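Local coordinates for putative methyl-accepting chemotaxis signal transduction protein (Campylobacter jejuni subsp. jejuni serotype O:2, PDB 4XMR), which senses amino acids such as isoleucine through a tandem PAS sensory domain and probably signals their presence across the membrane for chemotaxis, at residues B[136-141]-B[160-165]; B[224-229]-B[239-244]; B[81-86]-B[152-157]. All blocks are in the same frame, centred on the assembly; numbering follows the deposited sequence.

Interaction 1 of 3, residues B[136-141]-B[160-165]; sequences LKQYVI and DIPSED. With ILE (isoleucine), chain E.
Val140 and Asp160 meet where strands 139-149 and 152-162, an antiparallel β hairpin in the PAS-type sheet of the first sensor domain, reach the ligand pocket. The aspartate crosses the valine at a slant, its CB 4.0 Å from Val140 CB and its CG 4.1 Å from Val140 CG2. Chi1 of -64° puts CG anti to the carbonyl carbon, beside the backbone N; from there Asp160 OD2 accepts from the N of the bound isoleucine at 2.7 Å. Asn80 ND2 also bonds to OD2, while OD1 engages Tyr82 OH and Thr142 OG1. Four partners thus grip a buried carboxylate and fix its rotation, and its charge probably complements the ligand ammonium. One residue on, Ile141 and Ile161 form a hydrogen-bonded pair, with Ile141 N 2.9 Å from Ile161 O and a matching return bond; both side chains pack on Phe32 of helix 9-48. Past the non-hydrogen-bonded pair of Val140 and Pro162 the chain leaves the strand, and Ser163 N donates to Tyr139 O at 3.0 Å. The same oxygen accepts from a water at 2.7 Å, which in turn accepts from Glu164 N.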
loop_
_atom_site.group_PDB
_atom_site.type_symbol
_atom_site.label_atom_id
_atom_site.label_comp_id
_atom_site.label_asym_id
_atom_site.label_seq_id
_atom_site.Cartn_x
_atom_site.Cartn_y
_atom_site.Cartn_z
ATOM N N LEU B 136 -15.354 12.600 -14.872
ATOM C CA LEU B 136 -14.873 13.493 -13.824
ATOM C C LEU B 136 -13.624 14.278 -14.211
ATOM O O LEU B 136 -13.155 15.124 -13.447
ATOM C CB LEU B 136 -14.642 12.720 -12.525
ATOM C CG LEU B 136 -15.924 12.109 -11.950
ATOM C CD1 LEU B 136 -15.615 11.272 -10.710
ATOM C CD2 LEU B 136 -16.953 13.189 -11.630
ATOM N N LYS B 137 -13.089 13.993 -15.393
ATOM C CA LYS B 137 -11.981 14.769 -15.952
ATOM C C LYS B 137 -10.764 14.806 -15.027
ATOM O O LYS B 137 -10.129 15.849 -14.841
ATOM C CB LYS B 137 -12.436 16.182 -16.331
ATOM C CG LYS B 137 -13.535 16.203 -17.384
ATOM C CD LYS B 137 -13.051 15.607 -18.700
ATOM C CE LYS B 137 -14.171 15.545 -19.730
ATOM N NZ LYS B 137 -13.679 15.049 -21.044
ATOM N N GLN B 138 -10.464 13.658 -14.434
ATOM C CA GLN B 138 -9.203 13.455 -13.742
ATOM C C GLN B 138 -8.472 12.348 -14.466
ATOM O O GLN B 138 -9.095 11.456 -15.042
ATOM C CB GLN B 138 -9.433 13.027 -12.300
ATOM C CG GLN B 138 -10.082 14.066 -11.416
ATOM C CD GLN B 138 -10.204 13.569 -9.998
ATOM O OE1 GLN B 138 -9.288 12.929 -9.479
ATOM N NE2 GLN B 138 -11.342 13.831 -9.371
ATOM N N TYR B 139 -7.146 12.396 -14.436
ATOM C CA TYR B 139 -6.366 11.320 -15.021
ATOM C C TYR B 139 -6.500 10.076 -14.165
ATOM O O TYR B 139 -6.339 10.124 -12.941
ATOM C CB TYR B 139 -4.909 11.745 -15.201
ATOM C CG TYR B 139 -4.822 12.921 -16.138
ATOM C CD1 TYR B 139 -4.802 12.733 -17.512
ATOM C CD2 TYR B 139 -4.820 14.223 -15.651
ATOM C CE1 TYR B 139 -4.750 13.810 -18.377
ATOM C CE2 TYR B 139 -4.771 15.304 -16.507
ATOM C CZ TYR B 139 -4.734 15.088 -17.869
ATOM O OH TYR B 139 -4.686 16.160 -18.724
ATOM N N VAL B 140 -6.838 8.967 -14.815
ATOM C CA VAL B 140 -7.058 7.714 -14.111
ATOM C C VAL B 140 -6.328 6.564 -14.784
ATOM O O VAL B 140 -6.021 6.600 -15.986
ATOM C CB VAL B 140 -8.564 7.341 -14.022
ATOM C CG1 VAL B 140 -9.336 8.373 -13.215
ATOM C CG2 VAL B 140 -9.154 7.190 -15.420
ATOM N N ILE B 141 -6.042 5.550 -13.982
ATOM C CA ILE B 141 -5.662 4.250 -14.491
ATOM C C ILE B 141 -6.862 3.350 -14.262
ATOM O O ILE B 141 -7.439 3.327 -13.157
ATOM C CB ILE B 141 -4.463 3.690 -13.723
ATOM C CG1 ILE B 141 -3.224 4.555 -13.993
ATOM C CG2 ILE B 141 -4.217 2.224 -14.097
ATOM C CD1 ILE B 141 -2.127 4.387 -12.953
ATOM N N ASP B 160 -11.647 2.732 -11.730
ATOM C CA ASP B 160 -10.770 3.858 -12.032
ATOM C C ASP B 160 -10.114 4.353 -10.757
ATOM O O ASP B 160 -10.803 4.735 -9.794
ATOM C CB ASP B 160 -11.531 5.047 -12.638
ATOM C CG ASP B 160 -12.166 4.751 -13.985
ATOM O OD1 ASP B 160 -11.845 3.730 -14.622
ATOM O OD2 ASP B 160 -12.999 5.581 -14.406
ATOM N N ILE B 161 -8.786 4.346 -10.752
ATOM C CA ILE B 161 -8.006 4.901 -9.653
ATOM C C ILE B 161 -7.252 6.127 -10.193
ATOM O O ILE B 161 -6.596 6.033 -11.220
ATOM C CB ILE B 161 -6.996 3.854 -9.102
ATOM C CG1 ILE B 161 -7.687 2.512 -8.769
ATOM C CG2 ILE B 161 -6.209 4.434 -7.923
ATOM C CD1 ILE B 161 -8.763 2.596 -7.702
ATOM N N PRO B 162 -7.359 7.286 -9.523
ATOM C CA PRO B 162 -6.634 8.456 -10.036
ATOM C C PRO B 162 -5.137 8.180 -10.119
ATOM O O PRO B 162 -4.553 7.637 -9.176
ATOM C CB PRO B 162 -6.902 9.533 -8.979
ATOM C CG PRO B 162 -8.202 9.118 -8.354
ATOM C CD PRO B 162 -8.129 7.606 -8.311
ATOM N N SER B 163 -4.527 8.519 -11.249
ATOM C CA SER B 163 -3.090 8.346 -11.384
ATOM C C SER B 163 -2.340 9.201 -10.358
ATOM O O SER B 163 -1.216 8.872 -9.972
ATOM C CB SER B 163 -2.622 8.614 -12.819
ATOM O OG SER B 163 -3.110 9.841 -13.306
ATOM N N GLU B 164 -2.981 10.268 -9.890
ATOM C CA GLU B 164 -2.427 11.093 -8.827
ATOM C C GLU B 164 -2.151 10.291 -7.549
ATOM O O GLU B 164 -1.245 10.632 -6.790
ATOM C CB GLU B 164 -3.347 12.287 -8.546
ATOM C CG GLU B 164 -2.739 13.334 -7.632
ATOM C CD GLU B 164 -3.629 14.549 -7.456
ATOM O OE1 GLU B 164 -4.739 14.573 -8.025
ATOM O OE2 GLU B 164 -3.208 15.482 -6.747
ATOM N N ASP B 165 -2.898 9.207 -7.329
ATOM C CA ASP B 165 -2.625 8.359 -6.177
ATOM C C ASP B 165 -1.242 7.720 -6.275
ATOM O O ASP B 165 -0.523 7.627 -5.282
ATOM C CB ASP B 165 -3.669 7.247 -6.031
ATOM C CG ASP B 165 -5.009 7.748 -5.572
ATOM O OD1 ASP B 165 -5.167 8.964 -5.331
ATOM O OD2 ASP B 165 -5.907 6.890 -5.441
HETATM N N ILE E . -13.160 6.184 -17.041
HETATM C CA ILE E . -14.079 5.513 -17.945
HETATM C C ILE E . -13.986 6.194 -19.304
HETATM O O ILE E . -14.296 5.603 -20.332
HETATM C CB ILE E . -15.530 5.519 -17.395
HETATM C CG1 ILE E . -16.394 4.527 -18.179
HETATM C CG2 ILE E . -16.128 6.919 -17.413
HETATM C CD1 ILE E . -17.751 4.258 -17.551
HETATM O OXT ILE E . -13.559 7.348 -19.389
HETATM O O HOH W 1 -6.519 13.570 -10.008
HETATM O O HOH W 2 -5.055 11.824 -11.355
#

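Interaction 2 of 3, residues B[224-229]-B[239-244]; sequences EERLGA and CITESA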
loop_
_atom_site.group_PDB
_atom_site.type_symbol
_atom_site.label_atom_id
_atom_site.label_comp_id
_atom_site.label_asym_id
_atom_site.label_seq_id
_atom_site.Cartn_x
_atom_site.Cartn_y
_atom_site.Cartn_z
ATOM N N GLU B 224 25.532 20.312 -16.114
ATOM C CA GLU B 224 25.819 19.639 -14.850
ATOM C C GLU B 224 25.948 18.140 -15.068
ATOM O O GLU B 224 25.027 17.506 -15.590
ATOM C CB GLU B 224 24.722 19.898 -13.816
ATOM C CG GLU B 224 24.872 19.031 -12.564
ATOM C CD GLU B 224 23.695 19.141 -11.614
ATOM O OE1 GLU B 224 23.886 19.657 -10.493
ATOM O OE2 GLU B 224 22.588 18.701 -11.982
ATOM N N GLU B 225 27.085 17.575 -14.667
ATOM C CA GLU B 225 27.276 16.126 -14.723
ATOM C C GLU B 225 26.429 15.438 -13.668
ATOM O O GLU B 225 26.381 15.875 -12.524
ATOM C CB GLU B 225 28.745 15.757 -14.509
ATOM C CG GLU B 225 29.653 16.099 -15.672
ATOM C CD GLU B 225 29.330 15.309 -16.924
ATOM O OE1 GLU B 225 28.775 14.196 -16.810
ATOM O OE2 GLU B 225 29.633 15.807 -18.029
ATOM N N ARG B 226 25.777 14.349 -14.060
ATOM C CA ARG B 226 24.908 13.597 -13.165
ATOM C C ARG B 226 25.144 12.100 -13.338
ATOM O O ARG B 226 25.777 11.655 -14.308
ATOM C CB ARG B 226 23.434 13.942 -13.436
ATOM C CG ARG B 226 23.100 15.425 -13.240
ATOM C CD ARG B 226 21.611 15.729 -13.390
ATOM N NE ARG B 226 20.820 15.017 -12.388
ATOM C CZ ARG B 226 20.645 15.409 -11.124
ATOM N NH1 ARG B 226 21.197 16.530 -10.670
ATOM N NH2 ARG B 226 19.905 14.669 -10.308
ATOM N N LEU B 227 24.641 11.327 -12.383
ATOM C CA LEU B 227 24.696 9.879 -12.445
ATOM C C LEU B 227 23.279 9.361 -12.273
ATOM O O LEU B 227 22.519 9.836 -11.416
ATOM C CB LEU B 227 25.581 9.318 -11.333
ATOM C CG LEU B 227 25.918 7.832 -11.508
ATOM C CD1 LEU B 227 26.992 7.633 -12.587
ATOM C CD2 LEU B 227 26.367 7.224 -10.194
ATOM N N GLY B 228 22.913 8.375 -13.074
ATOM C CA GLY B 228 21.569 7.844 -13.005
ATOM C C GLY B 228 21.513 6.351 -13.228
ATOM O O GLY B 228 22.467 5.750 -13.734
ATOM N N ALA B 229 20.386 5.752 -12.856
ATOM C CA ALA B 229 20.078 4.385 -13.239
ATOM C C ALA B 229 18.573 4.311 -13.406
ATOM O O ALA B 229 17.818 4.977 -12.675
ATOM C CB ALA B 229 20.537 3.399 -12.182
ATOM N N CYS B 239 13.415 5.730 -12.584
ATOM C CA CYS B 239 14.803 6.200 -12.547
ATOM C C CYS B 239 15.156 6.828 -11.207
ATOM O O CYS B 239 14.274 7.311 -10.473
ATOM C CB CYS B 239 15.036 7.268 -13.617
ATOM S SG CYS B 239 14.776 6.744 -15.323
ATOM N N ILE B 240 16.450 6.831 -10.905
ATOM C CA ILE B 240 17.005 7.616 -9.813
ATOM C C ILE B 240 18.222 8.350 -10.364
ATOM O O ILE B 240 19.018 7.782 -11.130
ATOM C CB ILE B 240 17.362 6.723 -8.597
ATOM C CG1 ILE B 240 17.650 7.579 -7.369
ATOM C CG2 ILE B 240 18.513 5.751 -8.918
ATOM C CD1 ILE B 240 17.715 6.772 -6.084
ATOM N N THR B 241 18.360 9.626 -10.029
ATOM C CA THR B 241 19.533 10.360 -10.476
ATOM C C THR B 241 20.056 11.255 -9.368
ATOM O O THR B 241 19.306 11.635 -8.454
ATOM C CB THR B 241 19.272 11.239 -11.726
ATOM O OG1 THR B 241 18.439 12.353 -11.373
ATOM C CG2 THR B 241 18.628 10.442 -12.853
ATOM N N GLU B 242 21.342 11.581 -9.460
ATOM C CA GLU B 242 21.974 12.465 -8.505
ATOM C C GLU B 242 23.056 13.271 -9.198
ATOM O O GLU B 242 23.637 12.826 -10.185
ATOM C CB GLU B 242 22.596 11.655 -7.363
ATOM C CG GLU B 242 23.127 12.495 -6.217
ATOM C CD GLU B 242 22.082 13.449 -5.643
ATOM O OE1 GLU B 242 21.896 14.553 -6.204
ATOM O OE2 GLU B 242 21.456 13.103 -4.622
ATOM N N SER B 243 23.328 14.462 -8.682
ATOM C CA SER B 243 24.459 15.251 -9.156
ATOM C C SER B 243 25.775 14.502 -8.953
ATOM O O SER B 243 25.991 13.883 -7.905
ATOM C CB SER B 243 24.524 16.571 -8.395
ATOM O OG SER B 243 25.740 17.237 -8.640
ATOM N N ALA B 244 26.673 14.577 -9.934
ATOM C CA ALA B 244 27.996 13.969 -9.797
ATOM C C ALA B 244 28.744 14.557 -8.599
ATOM O O ALA B 244 29.562 13.880 -7.973
ATOM C CB ALA B 244 28.802 14.153 -11.077
HETATM O O HOH W 3 27.614 17.645 -10.588
HETATM O O HOH W 4 19.500 15.629 -7.676
HETATM O O HOH W 5 21.685 7.848 -9.076
#
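Arg226 and Thr241 are brought together by two torsions. The arginine chain runs out extended and then bends at chi3 (62°), which turns NE toward Thr241, and Thr241 holds OG1 between its backbone N and carbonyl carbon (chi1 71°), presenting the hydroxyl oxygen to the guanidinium. Arg226 NH2 donates to Thr241 OG1 at 2.9 Å in a nearly straight bond (171°) lying close to the guanidinium plane. At the same edge a water accepts from Arg226 NH2 at 2.8 Å and donates to Glu242 OE1, bridging two opposite charges that make no direct bond. NH1 forms a salt bridge with Glu224 OE2 at 2.9 Å, approaching from above the carboxylate plane, and NE is bonded to Tyr219 OH. With every guanidinium nitrogen engaged, the group is held flat against the backbone of the other strand: Ser243 N sits 3.3 Å above its plane, near the rim. That amide is turned to its own neighbour, donating to the anti lone pair of Glu242 OE1.

The backbone forms an antiparallel β hairpin. Leu227 and Glu242 exchange backbone bonds, Leu227 N reaching Glu242 O at 2.8 Å, and Ala229 pairs likewise with Ile240. Between them Gly228 faces Thr241, whose CG2 lies 3.9 Å from Gly228 CA. Ser243 ends the strand as the N-cap of helix 244-247, its OG bonded to Asp245 N, and Ala244 N donates to Glu225 O at 2.9 Å.

A disulfide from Cys239 to Cys230 ties the hairpin strands together covalently. Leu227 and Ile240 rest on the long helix 9-48, at Leu15 and around Leu21 and Leu22, while strands 217-221 and 177-180 flank the hairpin within the five-stranded antiparallel sheet, probably that of the second PAS-type module of the tandem.

Interaction 3 of 3, residues B[81-86]-B[152-157]; sequences VYLGLN and KIIGVL. With ILE (isoleucine), chain E.
Gly84 and Val156 form the hydrogen-bonded pair at the centre of this contact, each amide donating to the other's carbonyl: Gly84 N reaches Val156 O at 2.8 Å, and the return bond has the same length. Gly155, just before, has no side chain, and its CA comes within 3.1 Å of Gly84 O. On the other side of the pair Leu83 and Leu157 make a non-hydrogen-bonded antiparallel pair. The Leu157 side chain leans back over the neighbouring strand, its CD1 3.3 Å from Tyr82 O, while Leu83 CD1 lies 3.7 Å from Val156 C. Leu83 CD2 also meets Ile154 CG2 at 4.3 Å, extending the apolar packing.

The strand that carries Gly84 also delivers Tyr82 to the ligand pocket of this PAS-type domain. Chi1 of 46° sets CG between the backbone N and the carbonyl carbon; one face of the ring is against the bound isoleucine. The ligand CD1 sits 3.6 Å above the plane, over the ring centre, and ligand CG1 lies 3.7 Å from Tyr82 CE2.

Beyond this shell, Ile154 and Gly155 both face Ile147 of strand 139-149, a classic β bulge. Helices close the two sides of the sheet: Leu157 packs on Thr40, Leu43 and Ile47 of helix 9-48, and Leu83 on Val65 of helix 58-76, whereas Val156 meets Tyr116, Ala119 and Leu120 of helix 114-120. Trp115 meets the Tyr82 ring edge-to-face and Asp160 fixes its hydroxyl, so the ring and its hydroxyl are both held. Tyr82 therefore combines an apolar face for the ligand's branched side chain with a polar tip beside its CA, which is consistent with recognition of an aliphatic amino acid.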
loop_
_atom_site.group_PDB
_atom_site.type_symbol
_atom_site.label_atom_id
_atom_site.label_comp_id
_atom_site.label_asym_id
_atom_site.label_seq_id
_atom_site.Cartn_x
_atom_site.Cartn_y
_atom_site.Cartn_z
ATOM N N VAL B 81 -16.409 3.130 -10.160
ATOM C CA VAL B 81 -16.494 1.678 -10.244
ATOM C C VAL B 81 -17.747 1.383 -11.050
ATOM O O VAL B 81 -18.802 1.936 -10.746
ATOM C CB VAL B 81 -16.553 1.024 -8.849
ATOM C CG1 VAL B 81 -16.721 -0.477 -8.967
ATOM C CG2 VAL B 81 -15.308 1.354 -8.047
ATOM N N TYR B 82 -17.653 0.539 -12.078
ATOM C CA TYR B 82 -18.741 0.434 -13.033
ATOM C C TYR B 82 -18.807 -0.903 -13.739
ATOM O O TYR B 82 -17.814 -1.636 -13.822
ATOM C CB TYR B 82 -18.665 1.564 -14.070
ATOM C CG TYR B 82 -17.297 1.796 -14.656
ATOM C CD1 TYR B 82 -16.399 2.645 -14.022
ATOM C CD2 TYR B 82 -16.904 1.189 -15.849
ATOM C CE1 TYR B 82 -15.139 2.880 -14.550
ATOM C CE2 TYR B 82 -15.649 1.420 -16.390
ATOM C CZ TYR B 82 -14.774 2.267 -15.736
ATOM O OH TYR B 82 -13.534 2.494 -16.294
ATOM N N LEU B 83 -19.991 -1.203 -14.264
ATOM C CA LEU B 83 -20.201 -2.364 -15.117
ATOM C C LEU B 83 -20.727 -1.900 -16.467
ATOM O O LEU B 83 -21.829 -1.354 -16.556
ATOM C CB LEU B 83 -21.176 -3.349 -14.466
ATOM C CG LEU B 83 -21.439 -4.651 -15.234
ATOM C CD1 LEU B 83 -20.168 -5.486 -15.380
ATOM C CD2 LEU B 83 -22.568 -5.456 -14.579
ATOM N N GLY B 84 -19.916 -2.083 -17.508
ATOM C CA GLY B 84 -20.336 -1.767 -18.865
ATOM C C GLY B 84 -21.047 -2.934 -19.522
ATOM O O GLY B 84 -20.547 -4.042 -19.509
ATOM N N LEU B 85 -22.205 -2.677 -20.123
ATOM C CA LEU B 85 -22.999 -3.737 -20.759
ATOM C C LEU B 85 -22.837 -3.756 -22.284
ATOM O O LEU B 85 -22.445 -2.756 -22.878
ATOM C CB LEU B 85 -24.481 -3.563 -20.400
ATOM C CG LEU B 85 -24.794 -3.455 -18.902
ATOM C CD1 LEU B 85 -26.276 -3.198 -18.649
ATOM C CD2 LEU B 85 -24.322 -4.690 -18.138
ATOM N N ASN B 86 -23.163 -4.883 -22.921
ATOM C CA ASN B 86 -23.071 -4.976 -24.383
ATOM C C ASN B 86 -24.016 -4.028 -25.112
ATOM O O ASN B 86 -23.750 -3.628 -26.247
ATOM C CB ASN B 86 -23.276 -6.412 -24.884
ATOM C CG ASN B 86 -23.259 -6.511 -26.410
ATOM O OD1 ASN B 86 -22.237 -6.255 -27.052
ATOM N ND2 ASN B 86 -24.397 -6.878 -26.995
ATOM N N LYS B 152 -21.288 -17.097 -19.810
ATOM C CA LYS B 152 -21.886 -16.065 -20.654
ATOM C C LYS B 152 -21.446 -14.676 -20.222
ATOM O O LYS B 152 -21.456 -14.352 -19.035
ATOM C CB LYS B 152 -23.412 -16.164 -20.607
ATOM C CG LYS B 152 -23.943 -17.565 -20.893
ATOM C CD LYS B 152 -24.646 -17.653 -22.240
ATOM C CE LYS B 152 -24.951 -19.103 -22.595
ATOM N NZ LYS B 152 -26.126 -19.255 -23.500
ATOM N N ILE B 153 -21.056 -13.852 -21.187
ATOM C CA ILE B 153 -20.620 -12.500 -20.886
ATOM C C ILE B 153 -21.772 -11.684 -20.307
ATOM O O ILE B 153 -22.873 -11.650 -20.859
ATOM C CB ILE B 153 -20.013 -11.802 -22.138
ATOM C CG1 ILE B 153 -19.434 -10.439 -21.772
ATOM C CG2 ILE B 153 -21.034 -11.681 -23.274
ATOM C CD1 ILE B 153 -18.241 -10.526 -20.849
ATOM N N ILE B 154 -21.518 -11.071 -19.160
ATOM C CA ILE B 154 -22.479 -10.172 -18.537
ATOM C C ILE B 154 -22.116 -8.722 -18.864
ATOM O O ILE B 154 -22.977 -7.878 -19.126
ATOM C CB ILE B 154 -22.506 -10.373 -17.005
ATOM C CG1 ILE B 154 -22.957 -11.797 -16.670
ATOM C CG2 ILE B 154 -23.391 -9.325 -16.321
ATOM C CD1 ILE B 154 -24.251 -12.210 -17.356
ATOM N N GLY B 155 -20.822 -8.434 -18.862
ATOM C CA GLY B 155 -20.370 -7.098 -19.155
ATOM C C GLY B 155 -18.929 -6.976 -18.755
ATOM O O GLY B 155 -18.283 -7.975 -18.437
ATOM N N VAL B 156 -18.423 -5.754 -18.790
ATOM C CA VAL B 156 -17.045 -5.495 -18.414
ATOM C C VAL B 156 -17.011 -4.595 -17.182
ATOM O O VAL B 156 -17.546 -3.485 -17.185
ATOM C CB VAL B 156 -16.244 -4.861 -19.563
ATOM C CG1 VAL B 156 -14.845 -4.508 -19.085
ATOM C CG2 VAL B 156 -16.190 -5.825 -20.764
ATOM N N LEU B 157 -16.398 -5.106 -16.123
ATOM C CA LEU B 157 -16.169 -4.346 -14.900
ATOM C C LEU B 157 -14.999 -3.399 -15.094
ATOM O O LEU B 157 -13.964 -3.797 -15.651
ATOM C CB LEU B 157 -15.837 -5.313 -13.777
ATOM C CG LEU B 157 -15.392 -4.700 -12.453
ATOM C CD1 LEU B 157 -16.553 -3.967 -11.784
ATOM C CD2 LEU B 157 -14.831 -5.784 -11.543
HETATM N N ILE E . -13.160 6.184 -17.041
HETATM C CA ILE E . -14.079 5.513 -17.945
HETATM C C ILE E . -13.986 6.194 -19.304
HETATM O O ILE E . -14.296 5.603 -20.332
HETATM C CB ILE E . -15.530 5.519 -17.395
HETATM C CG1 ILE E . -16.394 4.527 -18.179
HETATM C CG2 ILE E . -16.128 6.919 -17.413
HETATM C CD1 ILE E . -17.751 4.258 -17.551
HETATM O OXT ILE E . -13.559 7.348 -19.389
HETATM O O HOH W 6 -22.829 -7.041 -21.751
#

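How the interactions relate
Interactions 1 and 3 lie in the same sheet and share strand 152-162, which pairs with 139-149 in the first and with 80-84 in the third. Their centres are 20 Å apart, yet they join at the isoleucine pocket, where Asp160 OD1 lies 2.7 Å from Tyr82 OH; Asp160 takes the ligand's amino group and Tyr82 lies against its side chain. Interaction 2 belongs to the other sheet, with its centre 30 Å from that of interaction 1 and 46 Å from that of interaction 3, and touches neither. Helix 9-48 spans all three, meeting residues 224-229 and 239-244 through Leu15 and Leu21, interaction 1 through Phe32 and interaction 3 through Leu43.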